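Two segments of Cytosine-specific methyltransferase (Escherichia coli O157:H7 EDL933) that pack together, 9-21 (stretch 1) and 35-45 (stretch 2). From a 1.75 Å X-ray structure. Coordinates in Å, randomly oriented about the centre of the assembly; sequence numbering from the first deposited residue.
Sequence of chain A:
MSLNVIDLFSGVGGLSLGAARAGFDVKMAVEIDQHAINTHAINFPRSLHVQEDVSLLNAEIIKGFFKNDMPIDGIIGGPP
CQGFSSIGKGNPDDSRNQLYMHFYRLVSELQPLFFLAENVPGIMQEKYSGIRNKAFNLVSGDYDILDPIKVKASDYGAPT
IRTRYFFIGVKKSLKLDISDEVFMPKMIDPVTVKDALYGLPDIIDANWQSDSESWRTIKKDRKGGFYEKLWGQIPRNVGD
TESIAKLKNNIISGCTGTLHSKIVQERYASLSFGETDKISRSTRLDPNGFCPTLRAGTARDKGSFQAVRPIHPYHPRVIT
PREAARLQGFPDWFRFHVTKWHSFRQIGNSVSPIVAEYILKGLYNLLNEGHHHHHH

Stretch 1 (9-21) FSGVGGLSLGAAR
Stretch 2 (35-45) HAINTHAINFP

Stretch 2 is helical from His35 to Asn43, continuing a helix that begins earlier in the chain, and lies against a glycine-rich loop, Phe9 to Gly13, and the helix that follows from Gly14. The two helices run in roughly the same direction. The loop makes a type II' turn from Ser10 to Gly13, closed by a weak bond from Gly13 N to Ser10 O (3.3 Å); Gly11 sits at phi/psi 52/-142 and the N-cap Gly13 at 115/31. Register is set by Val12 and His40, whose CA atoms lie 4.3 Å apart.

Ala36 comes first. The backbones come close here: Val12 CA is 3.8 Å from Ala36 O, and Val12 CG1 is 4.4 Å from Ala36 CB. Thr39 (chi1 m) points toward the loop, its CG2 3.7 Å from CG1 of Val12 (chi1 m).

His40 is the polar hub. With chi1 t and chi2 -74°, His40 NE2 donates to Ser16 OG (chi1 m) at 2.8 Å, near the ring plane, while ND1 is satisfied elsewhere in the structure. The same ring edge brings His40 CD2 to 3.4 Å from Gly11 O, a carbonyl that accepts from Ser10 OG (chi1 p, 3.0 Å). His40 CA makes a CA-H...O contact with Val12 O at 3.4 Å; that oxygen is buried by the contact and has no hydrogen-bond partner in the model. His40 CD2 also lies 3.5 Å from Gly13 CA; a CB there would clash with both His40 CD2 and Phe44 CE2, and the backbone angles themselves call for glycine.

Asn43 ND2 returns to Thr39 O (2.9 Å), and Phe44 then leaves helical geometry at -127/66. Its CA-to-CB bond points toward stretch 1, and its ring (chi1 m, chi2 -90°) takes Ser16 CB over one face, 4.1 Å from the centroid, with Leu17 CB (chi1 t, chi2 p) 3.9 Å from Phe44 CZ and Ala20 CB at the edge, 4.4 Å from Phe44 CE1.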

# COMPACT_ATOMS: atom_id res chain seq x y z
N PHE A 9 -3.57 11.34 -1.91
CA PHE A 9 -4.45 10.30 -1.37
C PHE A 9 -3.54 9.19 -0.84
O PHE A 9 -3.71 8.03 -1.18
CB PHE A 9 -5.36 9.77 -2.46
CG PHE A 9 -6.11 10.84 -3.20
CD1 PHE A 9 -7.24 11.42 -2.66
CD2 PHE A 9 -5.71 11.21 -4.49
CE1 PHE A 9 -7.93 12.41 -3.38
CE2 PHE A 9 -6.39 12.18 -5.20
CZ PHE A 9 -7.50 12.76 -4.65
N SER A 10 -2.58 9.56 -0.01
CA SER A 10 -1.49 8.66 0.30
C SER A 10 -1.87 7.51 1.22
O SER A 10 -1.16 6.46 1.26
CB SER A 10 -0.38 9.46 1.01
OG SER A 10 -0.82 9.94 2.30
N GLY A 11 -2.95 7.68 2.00
CA GLY A 11 -3.24 6.77 3.13
C GLY A 11 -2.01 6.66 4.00
O GLY A 11 -1.26 7.65 4.17
N VAL A 12 -1.73 5.45 4.52
CA VAL A 12 -0.59 5.31 5.46
C VAL A 12 0.76 5.18 4.80
O VAL A 12 1.78 5.33 5.46
CB VAL A 12 -0.73 4.05 6.38
CG1 VAL A 12 -1.95 4.20 7.24
CG2 VAL A 12 -0.79 2.75 5.55
N GLY A 13 0.76 4.96 3.48
CA GLY A 13 1.99 5.02 2.71
C GLY A 13 2.48 3.73 2.08
O GLY A 13 3.68 3.53 1.94
N GLY A 14 1.56 2.83 1.72
CA GLY A 14 1.95 1.66 0.91
C GLY A 14 2.66 2.08 -0.40
O GLY A 14 3.74 1.58 -0.71
N LEU A 15 2.05 2.98 -1.16
CA LEU A 15 2.63 3.41 -2.44
C LEU A 15 3.86 4.27 -2.17
O LEU A 15 4.84 4.19 -2.90
CB LEU A 15 1.58 4.21 -3.23
CG LEU A 15 1.93 4.54 -4.66
CD1 LEU A 15 1.87 3.22 -5.51
CD2 LEU A 15 0.88 5.53 -5.18
N SER A 16 3.82 5.06 -1.09
CA SER A 16 4.98 5.87 -0.66
C SER A 16 6.19 5.00 -0.36
O SER A 16 7.34 5.33 -0.74
CB SER A 16 4.68 6.65 0.62
OG SER A 16 3.89 7.79 0.33
N LEU A 17 5.97 3.89 0.32
CA LEU A 17 7.10 3.00 0.69
C LEU A 17 7.66 2.36 -0.59
O LEU A 17 8.87 2.22 -0.74
CB LEU A 17 6.64 1.90 1.66
CG LEU A 17 7.73 0.88 2.02
CD1 LEU A 17 9.02 1.60 2.53
CD2 LEU A 17 7.18 -0.12 3.06
N GLY A 18 6.77 1.99 -1.50
CA GLY A 18 7.20 1.52 -2.82
C GLY A 18 8.06 2.56 -3.52
O GLY A 18 9.12 2.22 -4.05
N ALA A 19 7.64 3.83 -3.50
CA ALA A 19 8.40 4.88 -4.16
C ALA A 19 9.76 5.03 -3.53
O ALA A 19 10.79 5.12 -4.23
CB ALA A 19 7.62 6.22 -4.10
N ALA A 20 9.79 5.07 -2.20
CA ALA A 20 11.03 5.33 -1.46
C ALA A 20 12.04 4.20 -1.67
O ALA A 20 13.24 4.43 -1.85
CB ALA A 20 10.72 5.53 0.05
N ARG A 21 11.54 2.97 -1.66
CA ARG A 21 12.42 1.80 -1.88
C ARG A 21 12.97 1.77 -3.34
O ARG A 21 14.11 1.37 -3.59
CB ARG A 21 11.72 0.50 -1.52
CG ARG A 21 11.62 0.23 -0.03
CD ARG A 21 10.99 -1.13 0.21
NE ARG A 21 11.38 -1.68 1.50
CZ ARG A 21 10.80 -2.71 2.10
NH1 ARG A 21 9.75 -3.29 1.53
NH2 ARG A 21 11.27 -3.15 3.27
N HIS A 35 -6.18 9.77 10.95
CA HIS A 35 -5.44 8.60 11.39
C HIS A 35 -4.43 8.08 10.35
O HIS A 35 -3.31 7.70 10.70
CB HIS A 35 -6.40 7.46 11.75
CG HIS A 35 -7.29 7.80 12.90
ND1 HIS A 35 -6.82 7.94 14.18
CD2 HIS A 35 -8.62 8.08 12.94
CE1 HIS A 35 -7.82 8.26 14.98
NE2 HIS A 35 -8.92 8.35 14.26
N ALA A 36 -4.86 8.04 9.09
CA ALA A 36 -4.02 7.61 7.99
C ALA A 36 -2.83 8.54 7.86
O ALA A 36 -1.69 8.08 7.81
CB ALA A 36 -4.80 7.56 6.71
N ILE A 37 -3.07 9.85 7.86
CA ILE A 37 -1.92 10.74 7.68
C ILE A 37 -1.00 10.80 8.90
O ILE A 37 0.22 10.97 8.75
CB ILE A 37 -2.30 12.18 7.24
CG1 ILE A 37 -1.11 12.84 6.52
CG2 ILE A 37 -2.82 13.03 8.43
CD1 ILE A 37 -1.43 14.19 5.97
N ASN A 38 -1.54 10.65 10.11
CA ASN A 38 -0.67 10.55 11.26
C ASN A 38 0.20 9.33 11.15
O ASN A 38 1.38 9.36 11.47
CB ASN A 38 -1.51 10.50 12.55
CG ASN A 38 -2.06 11.87 12.93
OD1 ASN A 38 -1.64 12.89 12.37
ND2 ASN A 38 -3.00 11.89 13.87
N THR A 39 -0.38 8.24 10.69
CA THR A 39 0.44 7.03 10.51
C THR A 39 1.51 7.19 9.42
O THR A 39 2.66 6.71 9.55
CB THR A 39 -0.41 5.77 10.29
OG1 THR A 39 -1.16 5.55 11.49
CG2 THR A 39 0.48 4.56 10.00
N HIS A 40 1.15 7.90 8.35
CA HIS A 40 2.11 8.17 7.30
C HIS A 40 3.28 8.95 7.93
O HIS A 40 4.46 8.60 7.70
CB HIS A 40 1.45 8.95 6.16
CG HIS A 40 2.27 8.96 4.91
ND1 HIS A 40 3.41 9.73 4.77
CD2 HIS A 40 2.09 8.34 3.72
CE1 HIS A 40 3.93 9.53 3.58
NE2 HIS A 40 3.13 8.72 2.90
N ALA A 41 2.97 9.96 8.76
CA ALA A 41 4.05 10.78 9.36
C ALA A 41 4.94 10.00 10.31
O ALA A 41 6.11 10.29 10.44
CB ALA A 41 3.50 12.01 10.07
N ILE A 42 4.37 9.00 10.98
CA ILE A 42 5.18 8.15 11.88
C ILE A 42 6.23 7.37 11.08
O ILE A 42 7.37 7.21 11.52
CB ILE A 42 4.29 7.14 12.67
CG1 ILE A 42 3.47 7.85 13.77
CG2 ILE A 42 5.15 6.08 13.35
CD1 ILE A 42 4.31 8.66 14.76
N ASN A 43 5.85 6.90 9.91
CA ASN A 43 6.72 6.05 9.12
C ASN A 43 7.56 6.86 8.15
O ASN A 43 8.59 6.40 7.69
CB ASN A 43 5.90 5.01 8.38
CG ASN A 43 5.33 3.98 9.32
OD1 ASN A 43 6.06 3.08 9.83
ND2 ASN A 43 4.05 4.13 9.64
N PHE A 44 7.11 8.07 7.83
CA PHE A 44 7.86 8.95 6.90
C PHE A 44 8.09 10.32 7.56
O PHE A 44 7.54 11.33 7.11
CB PHE A 44 7.10 9.13 5.57
CG PHE A 44 6.92 7.87 4.80
CD1 PHE A 44 7.87 7.45 3.85
CD2 PHE A 44 5.83 7.03 5.07
CE1 PHE A 44 7.70 6.23 3.14
CE2 PHE A 44 5.64 5.81 4.40
CZ PHE A 44 6.60 5.41 3.42
N PRO A 45 8.88 10.36 8.64
CA PRO A 45 8.97 11.60 9.41
C PRO A 45 9.60 12.77 8.70
O PRO A 45 9.43 13.89 9.16
CB PRO A 45 9.81 11.21 10.64
CG PRO A 45 10.53 10.02 10.24
CD PRO A 45 9.74 9.30 9.19